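Local coordinates for malate dehydrogenase (Porphyromonas gingivalis, PDB 3FI9), which probably catalyses the NAD-dependent interconversion of malate and oxaloacetate, at residues 166-179 against 187-199. Residues are numbered along the deposited sequence; the frame is centred on the assembly and turned at random.
Sequences FGIKQSLVTNTRTY and AVFASTAKVNGTP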
ATOM      1  N   PHE A 166      -9.596   3.535  26.050  1.00 22.86           N
ATOM      2  CA  PHE A 166      -8.696   3.515  27.218  1.00 23.32           C
ATOM      3  C   PHE A 166      -7.531   4.475  27.045  1.00 23.81           C
ATOM      4  O   PHE A 166      -6.776   4.723  27.969  1.00 23.51           O
ATOM      5  CB  PHE A 166      -8.211   2.094  27.495  1.00 22.93           C
ATOM      6  CG  PHE A 166      -9.263   1.218  28.155  1.00 24.29           C
ATOM      7  CD1 PHE A 166      -9.572   1.378  29.510  1.00 27.84           C
ATOM      8  CD2 PHE A 166      -9.963   0.277  27.420  1.00 25.73           C
ATOM      9  CE1 PHE A 166     -10.543   0.577  30.138  1.00 27.32           C
ATOM     10  CE2 PHE A 166     -10.939  -0.541  28.036  1.00 27.85           C
ATOM     11  CZ  PHE A 166     -11.234  -0.379  29.382  1.00 28.10           C
ATOM     12  N   GLY A 167      -7.431   5.058  25.855  1.00 23.67           N
ATOM     13  CA  GLY A 167      -6.374   6.011  25.580  1.00 23.91           C
ATOM     14  C   GLY A 167      -5.006   5.367  25.652  1.00 23.12           C
ATOM     15  O   GLY A 167      -4.068   5.979  26.159  1.00 23.50           O
ATOM     16  N   ILE A 168      -4.874   4.122  25.189  1.00 22.30           N
ATOM     17  CA  ILE A 168      -3.573   3.452  25.214  1.00 21.66           C
ATOM     18  C   ILE A 168      -3.115   2.974  23.839  1.00 21.35           C
ATOM     19  O   ILE A 168      -3.895   2.862  22.891  1.00 20.80           O
ATOM     20  CB  ILE A 168      -3.509   2.208  26.144  1.00 22.13           C
ATOM     21  CG1 ILE A 168      -4.526   1.148  25.687  1.00 21.88           C
ATOM     22  CG2 ILE A 168      -3.744   2.620  27.618  1.00 22.34           C
ATOM     23  CD1 ILE A 168      -4.545  -0.041  26.604  1.00 24.76           C
ATOM     24  N   LYS A 169      -1.847   2.656  23.751  1.00 20.17           N
ATOM     25  CA  LYS A 169      -1.343   2.130  22.487  1.00 19.87           C
ATOM     26  C   LYS A 169      -2.090   0.838  22.041  1.00 18.72           C
ATOM     27  O   LYS A 169      -2.259  -0.123  22.814  1.00 18.23           O
ATOM     28  CB  LYS A 169       0.144   1.870  22.597  1.00 19.63           C
ATOM     29  CG  LYS A 169       0.741   1.314  21.319  1.00 23.58           C
ATOM     30  CD  LYS A 169       2.273   1.247  21.397  1.00 25.81           C
ATOM     31  CE  LYS A 169       2.732   0.142  22.352  1.00 29.22           C
ATOM     32  NZ  LYS A 169       4.207   0.243  22.582  1.00 29.26           N
ATOM     33  N   GLN A 170      -2.495   0.794  20.779  1.00 16.52           N
ATOM     34  CA  GLN A 170      -3.385  -0.269  20.339  1.00 16.17           C
ATOM     35  C   GLN A 170      -2.938  -1.697  20.638  1.00 17.40           C
ATOM     36  O   GLN A 170      -3.758  -2.529  21.024  1.00 16.67           O
ATOM     37  CB  GLN A 170      -3.691  -0.115  18.851  1.00 17.58           C
ATOM     38  CG  GLN A 170      -4.692  -1.117  18.345  1.00 15.32           C
ATOM     39  CD  GLN A 170      -5.096  -0.775  16.909  1.00 15.57           C
ATOM     40  OE1 GLN A 170      -5.050   0.385  16.497  1.00 17.96           O
ATOM     41  NE2 GLN A 170      -5.441  -1.799  16.141  1.00 13.47           N
ATOM     42  N   SER A 171      -1.644  -1.975  20.454  1.00 16.54           N
ATOM     43  CA  SER A 171      -1.071  -3.319  20.637  1.00 19.11           C
ATOM     44  C   SER A 171      -1.195  -3.803  22.065  1.00 18.25           C
ATOM     45  O   SER A 171      -1.012  -4.973  22.326  1.00 18.50           O
ATOM     46  CB  SER A 171       0.442  -3.286  20.318  1.00 19.44           C
ATOM     47  OG  SER A 171       0.675  -3.788  19.030  1.00 25.48           O
ATOM     48  N   LEU A 172      -1.514  -2.900  22.981  1.00 19.06           N
ATOM     49  CA  LEU A 172      -1.647  -3.276  24.396  1.00 19.47           C
ATOM     50  C   LEU A 172      -2.999  -3.912  24.700  1.00 20.18           C
ATOM     51  O   LEU A 172      -3.217  -4.439  25.789  1.00 20.96           O
ATOM     52  CB  LEU A 172      -1.444  -2.060  25.276  1.00 19.51           C
ATOM     53  CG  LEU A 172      -0.139  -1.286  24.984  1.00 22.22           C
ATOM     54  CD1 LEU A 172      -0.004  -0.055  25.910  1.00 21.55           C
ATOM     55  CD2 LEU A 172       1.026  -2.225  25.161  1.00 22.44           C
ATOM     56  N   VAL A 173      -3.912  -3.863  23.739  1.00 20.71           N
ATOM     57  CA  VAL A 173      -5.190  -4.584  23.881  1.00 19.74           C
ATOM     58  C   VAL A 173      -4.966  -5.936  23.159  1.00 20.89           C
ATOM     59  O   VAL A 173      -4.825  -5.976  21.945  1.00 21.47           O
ATOM     60  CB  VAL A 173      -6.362  -3.796  23.246  1.00 19.10           C
ATOM     61  CG1 VAL A 173      -7.685  -4.557  23.416  1.00 18.04           C
ATOM     62  CG2 VAL A 173      -6.494  -2.428  23.865  1.00 19.29           C
ATOM     63  N   THR A 174      -4.928  -7.032  23.890  1.00 19.97           N
ATOM     64  CA  THR A 174      -4.442  -8.246  23.285  1.00 20.79           C
ATOM     65  C   THR A 174      -5.588  -9.227  23.109  1.00 21.33           C
ATOM     66  O   THR A 174      -6.546  -9.194  23.870  1.00 20.45           O
ATOM     67  CB  THR A 174      -3.291  -8.832  24.131  1.00 20.89           C
ATOM     68  OG1 THR A 174      -3.738  -8.997  25.487  1.00 22.35           O
ATOM     69  CG2 THR A 174      -2.110  -7.836  24.117  1.00 20.65           C
ATOM     70  N   ASN A 175      -5.515 -10.062  22.066  1.00 21.96           N
ATOM     71  CA  ASN A 175      -6.469 -11.171  21.903  1.00 22.50           C
ATOM     72  C   ASN A 175      -7.941 -10.752  21.828  1.00 22.20           C
ATOM     73  O   ASN A 175      -8.825 -11.430  22.403  1.00 21.80           O
ATOM     74  CB  ASN A 175      -6.306 -12.194  23.031  1.00 22.99           C
ATOM     75  CG  ASN A 175      -6.611 -13.616  22.576  1.00 26.73           C
ATOM     76  OD1 ASN A 175      -6.443 -13.935  21.410  1.00 32.95           O
ATOM     77  ND2 ASN A 175      -7.080 -14.466  23.488  1.00 29.35           N
ATOM     78  N   THR A 176      -8.226  -9.685  21.086  1.00 20.79           N
ATOM     79  CA  THR A 176      -9.612  -9.264  20.880  1.00 21.52           C
ATOM     80  C   THR A 176     -10.158 -10.181  19.795  1.00 20.41           C
ATOM     81  O   THR A 176      -9.496 -10.404  18.762  1.00 20.93           O
ATOM     82  CB  THR A 176      -9.694  -7.842  20.334  1.00 21.66           C
ATOM     83  OG1 THR A 176      -8.588  -7.646  19.448  1.00 25.81           O
ATOM     84  CG2 THR A 176      -9.610  -6.811  21.432  1.00 22.90           C
ATOM     85  N   ARG A 177     -11.351 -10.709  20.013  1.00 18.97           N
ATOM     86  CA  ARG A 177     -11.877 -11.736  19.129  1.00 18.61           C
ATOM     87  C   ARG A 177     -13.364 -11.571  18.908  1.00 18.12           C
ATOM     88  O   ARG A 177     -14.106 -11.418  19.867  1.00 17.95           O
ATOM     89  CB  ARG A 177     -11.625 -13.147  19.703  1.00 17.51           C
ATOM     90  CG  ARG A 177     -10.211 -13.559  19.673  1.00 20.04           C
ATOM     91  CD  ARG A 177      -9.723 -13.669  18.257  1.00 23.60           C
ATOM     92  NE  ARG A 177      -8.405 -14.269  18.232  1.00 24.48           N
ATOM     93  CZ  ARG A 177      -7.266 -13.587  18.174  1.00 26.85           C
ATOM     94  NH1 ARG A 177      -7.268 -12.265  18.123  1.00 23.73           N
ATOM     95  NH2 ARG A 177      -6.111 -14.247  18.172  1.00 29.57           N
ATOM     96  N   THR A 178     -13.790 -11.565  17.637  1.00 18.99           N
ATOM     97  CA  THR A 178     -15.181 -11.805  17.315  1.00 18.35           C
ATOM     98  C   THR A 178     -15.220 -13.078  16.450  1.00 18.04           C
ATOM     99  O   THR A 178     -14.358 -13.282  15.592  1.00 18.81           O
ATOM    100  CB  THR A 178     -15.868 -10.638  16.549  1.00 19.08           C
ATOM    101  OG1 THR A 178     -15.421 -10.632  15.189  1.00 19.28           O
ATOM    102  CG2 THR A 178     -15.533  -9.241  17.157  1.00 19.28           C
ATOM    103  N   TYR A 179     -16.264 -13.883  16.614  1.00 17.48           N
ATOM    104  CA  TYR A 179     -16.474 -15.068  15.802  1.00 18.10           C
ATOM    105  C   TYR A 179     -17.866 -15.052  15.151  1.00 18.97           C
ATOM    106  O   TYR A 179     -18.696 -14.135  15.396  1.00 19.60           O
ATOM    107  CB  TYR A 179     -16.307 -16.338  16.666  1.00 16.96           C
ATOM    108  CG  TYR A 179     -14.966 -16.446  17.349  1.00 17.47           C
ATOM    109  CD1 TYR A 179     -13.783 -16.504  16.615  1.00 17.82           C
ATOM    110  CD2 TYR A 179     -14.887 -16.512  18.729  1.00 15.91           C
ATOM    111  CE1 TYR A 179     -12.550 -16.586  17.268  1.00 17.45           C
ATOM    112  CE2 TYR A 179     -13.687 -16.617  19.376  1.00 20.18           C
ATOM    113  CZ  TYR A 179     -12.525 -16.640  18.644  1.00 20.22           C
ATOM    114  OH  TYR A 179     -11.337 -16.770  19.312  1.00 20.85           O
ATOM    115  N   ALA A 187     -20.231 -12.171  16.676  1.00 19.86           N
ATOM    116  CA  ALA A 187     -20.328 -12.558  18.092  1.00 20.43           C
ATOM    117  C   ALA A 187     -19.013 -12.190  18.809  1.00 20.28           C
ATOM    118  O   ALA A 187     -17.976 -12.783  18.545  1.00 18.95           O
ATOM    119  CB  ALA A 187     -20.590 -14.079  18.209  1.00 20.10           C
ATOM    120  N   VAL A 188     -19.080 -11.195  19.686  1.00 20.58           N
ATOM    121  CA  VAL A 188     -17.942 -10.722  20.450  1.00 20.53           C
ATOM    122  C   VAL A 188     -17.655 -11.661  21.627  1.00 20.51           C
ATOM    123  O   VAL A 188     -18.526 -11.920  22.472  1.00 21.07           O
ATOM    124  CB  VAL A 188     -18.204  -9.269  20.974  1.00 20.66           C
ATOM    125  CG1 VAL A 188     -16.954  -8.698  21.568  1.00 20.96           C
ATOM    126  CG2 VAL A 188     -18.738  -8.350  19.838  1.00 22.68           C
ATOM    127  N   PHE A 189     -16.465 -12.241  21.641  1.00 19.12           N
ATOM    128  CA  PHE A 189     -16.018 -13.085  22.756  1.00 19.13           C
ATOM    129  C   PHE A 189     -15.105 -12.291  23.680  1.00 19.66           C
ATOM    130  O   PHE A 189     -13.890 -12.495  23.705  1.00 19.82           O
ATOM    131  CB  PHE A 189     -15.300 -14.350  22.251  1.00 18.27           C
ATOM    132  CG  PHE A 189     -16.238 -15.452  21.894  1.00 18.79           C
ATOM    133  CD1 PHE A 189     -17.323 -15.196  21.029  1.00 18.87           C
ATOM    134  CD2 PHE A 189     -16.041 -16.738  22.375  1.00 17.62           C
ATOM    135  CE1 PHE A 189     -18.233 -16.237  20.675  1.00 19.68           C
ATOM    136  CE2 PHE A 189     -16.934 -17.801  22.007  1.00 17.14           C
ATOM    137  CZ  PHE A 189     -18.021 -17.538  21.151  1.00 18.61           C
ATOM    138  N   ALA A 190     -15.693 -11.376  24.441  1.00 20.03           N
ATOM    139  CA  ALA A 190     -14.873 -10.502  25.330  1.00 21.38           C
ATOM    140  C   ALA A 190     -14.036 -11.276  26.359  1.00 21.50           C
ATOM    141  O   ALA A 190     -12.996 -10.808  26.858  1.00 21.02           O
ATOM    142  CB  ALA A 190     -15.778  -9.478  26.023  1.00 21.13           C
ATOM    143  N   SER A 191     -14.474 -12.468  26.721  1.00 21.99           N
ATOM    144  CA  SER A 191     -13.657 -13.249  27.622  1.00 21.84           C
ATOM    145  C   SER A 191     -12.218 -13.534  27.101  1.00 22.80           C
ATOM    146  O   SER A 191     -11.360 -13.900  27.884  1.00 23.17           O
ATOM    147  CB  SER A 191     -14.346 -14.586  27.942  1.00 22.08           C
ATOM    148  OG  SER A 191     -14.251 -15.440  26.825  1.00 20.75           O
ATOM    149  N   THR A 192     -11.942 -13.376  25.805  1.00 22.39           N
ATOM    150  CA  THR A 192     -10.607 -13.673  25.289  1.00 22.13           C
ATOM    151  C   THR A 192      -9.621 -12.523  25.508  1.00 21.76           C
ATOM    152  O   THR A 192      -8.423 -12.725  25.424  1.00 22.37           O
ATOM    153  CB  THR A 192     -10.594 -13.951  23.742  1.00 22.24           C
ATOM    154  OG1 THR A 192     -10.847 -12.741  23.031  1.00 25.47           O
ATOM    155  CG2 THR A 192     -11.620 -15.010  23.321  1.00 23.86           C
ATOM    156  N   ALA A 193     -10.119 -11.317  25.713  1.00 20.33           N
ATOM    157  CA  ALA A 193      -9.277 -10.124  25.596  1.00 20.03           C
ATOM    158  C   ALA A 193      -8.721  -9.575  26.916  1.00 19.84           C
ATOM    159  O   ALA A 193      -9.332  -9.703  27.963  1.00 19.98           O
ATOM    160  CB  ALA A 193      -9.981  -9.024  24.875  1.00 19.51           C
ATOM    161  N   LYS A 194      -7.568  -8.918  26.818  1.00 20.02           N
ATOM    162  CA  LYS A 194      -7.002  -8.168  27.942  1.00 20.42           C
ATOM    163  C   LYS A 194      -6.666  -6.762  27.516  1.00 21.21           C
ATOM    164  O   LYS A 194      -6.260  -6.533  26.378  1.00 20.82           O
ATOM    165  CB  LYS A 194      -5.707  -8.823  28.388  1.00 19.73           C
ATOM    166  CG  LYS A 194      -5.904 -10.048  29.217  1.00 23.25           C
ATOM    167  CD  LYS A 194      -4.571 -10.767  29.424  1.00 25.04           C
ATOM    168  CE  LYS A 194      -4.821 -11.986  30.312  1.00 31.14           C
ATOM    169  NZ  LYS A 194      -3.564 -12.391  31.018  1.00 30.85           N
ATOM    170  N   VAL A 195      -6.769  -5.827  28.449  1.00 21.82           N
ATOM    171  CA  VAL A 195      -6.445  -4.455  28.160  1.00 22.40           C
ATOM    172  C   VAL A 195      -5.237  -4.071  28.992  1.00 23.26           C
ATOM    173  O   VAL A 195      -5.369  -3.821  30.194  1.00 23.51           O
ATOM    174  CB  VAL A 195      -7.626  -3.545  28.519  1.00 21.24           C
ATOM    175  CG1 VAL A 195      -7.218  -2.092  28.396  1.00 22.11           C
ATOM    176  CG2 VAL A 195      -8.862  -3.888  27.642  1.00 23.71           C
ATOM    177  N   ASN A 196      -4.060  -4.032  28.367  1.00 23.87           N
ATOM    178  CA  ASN A 196      -2.815  -3.825  29.105  1.00 25.05           C
ATOM    179  C   ASN A 196      -2.691  -4.801  30.276  1.00 25.00           C
ATOM    180  O   ASN A 196      -2.347  -4.399  31.391  1.00 25.15           O
ATOM    181  CB  ASN A 196      -2.729  -2.372  29.635  1.00 25.89           C
ATOM    182  CG  ASN A 196      -1.280  -1.903  29.810  1.00 29.16           C
ATOM    183  OD1 ASN A 196      -0.403  -2.335  29.083  1.00 27.90           O
ATOM    184  ND2 ASN A 196      -1.032  -1.031  30.798  1.00 32.78           N
ATOM    185  N   GLY A 197      -2.992  -6.077  30.032  1.00 24.78           N
ATOM    186  CA  GLY A 197      -2.862  -7.105  31.059  1.00 23.01           C
ATOM    187  C   GLY A 197      -4.099  -7.453  31.889  1.00 22.74           C
ATOM    188  O   GLY A 197      -4.229  -8.577  32.405  1.00 23.32           O
ATOM    189  N   THR A 198      -5.009  -6.513  32.016  1.00 22.73           N
ATOM    190  CA  THR A 198      -6.279  -6.729  32.731  1.00 23.22           C
ATOM    191  C   THR A 198      -7.390  -7.294  31.822  1.00 22.87           C
ATOM    192  O   THR A 198      -7.713  -6.690  30.783  1.00 22.32           O
ATOM    193  CB  THR A 198      -6.794  -5.397  33.232  1.00 23.11           C
ATOM    194  OG1 THR A 198      -5.866  -4.859  34.181  1.00 22.90           O
ATOM    195  CG2 THR A 198      -8.168  -5.527  33.846  1.00 23.62           C
ATOM    196  N   PRO A 199      -7.978  -8.439  32.212  1.00 22.74           N
ATOM    197  CA  PRO A 199      -9.036  -9.050  31.416  1.00 22.14           C
ATOM    198  C   PRO A 199     -10.128  -8.047  31.110  1.00 21.56           C
ATOM    199  O   PRO A 199     -10.533  -7.289  31.967  1.00 20.15           O
ATOM    200  CB  PRO A 199      -9.559 -10.174  32.324  1.00 23.18           C
ATOM    201  CG  PRO A 199      -8.332 -10.566  33.132  1.00 22.99           C
ATOM    202  CD  PRO A 199      -7.662  -9.239  33.417  1.00 22.45           C
TER
HETATM  203  O   HOH W   1      -2.758  -7.143  27.272  1.00 25.28           O
HETATM  204  O   HOH W   2     -12.913 -10.074  22.264  1.00 24.77           O
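The carbonyl oxygen of L172 is gripped twice: N196 N donates to L172 O at 2.7 Å, and a water, which also bonds T174 OG1 and accepts from G197 N, donates a second hydrogen bond to it. The N196-L172 bond lies at one end of an antiparallel strand pairing in the C-terminal domain of the lactate/malate dehydrogenase fold, where 173-174 runs beside 194-195. T174 and K194 form its hydrogen-bonded pair, T174 N reaching K194 O at 2.9 Å. The type I' turn from V195 to T198 then sends the chain back; N196 and G197 both take positive phi there, and G197 at angles that call for glycine.

V195 turns its branched side chain to the apolar side, alongside V173. Its CG1, anti to the backbone N (chi1 172°), lies over one face of the F166 ring, 4.0 Å from the centroid in a CH-pi contact, and also meets I168 CD1. F166 ends helix 153-166, which G167 closes as the C-prime residue of a Schellman motif.

Past T174 the register shifts by two, and side chains bridge the loops. N175 ND2 donates to T192 O at 2.9 Å, bent to 135° at the hydrogen; asparagine suits the place because its side-chain amide can reach across to a backbone carbonyl.

Pairing resumes between 178-179 and 187-188, in the hairpin whose connecting turn carries H182, the predicted proton acceptor. From this pairing Y179 makes a T-shaped stack with F189, just past the strand, planes at 78°. Y179 OH bonds E278, which also forms a salt bridge with R177, so the phenol is tethered as its ring edge presses CD2 over the centre of the F189 face, 3.6 Å from F189 CD1.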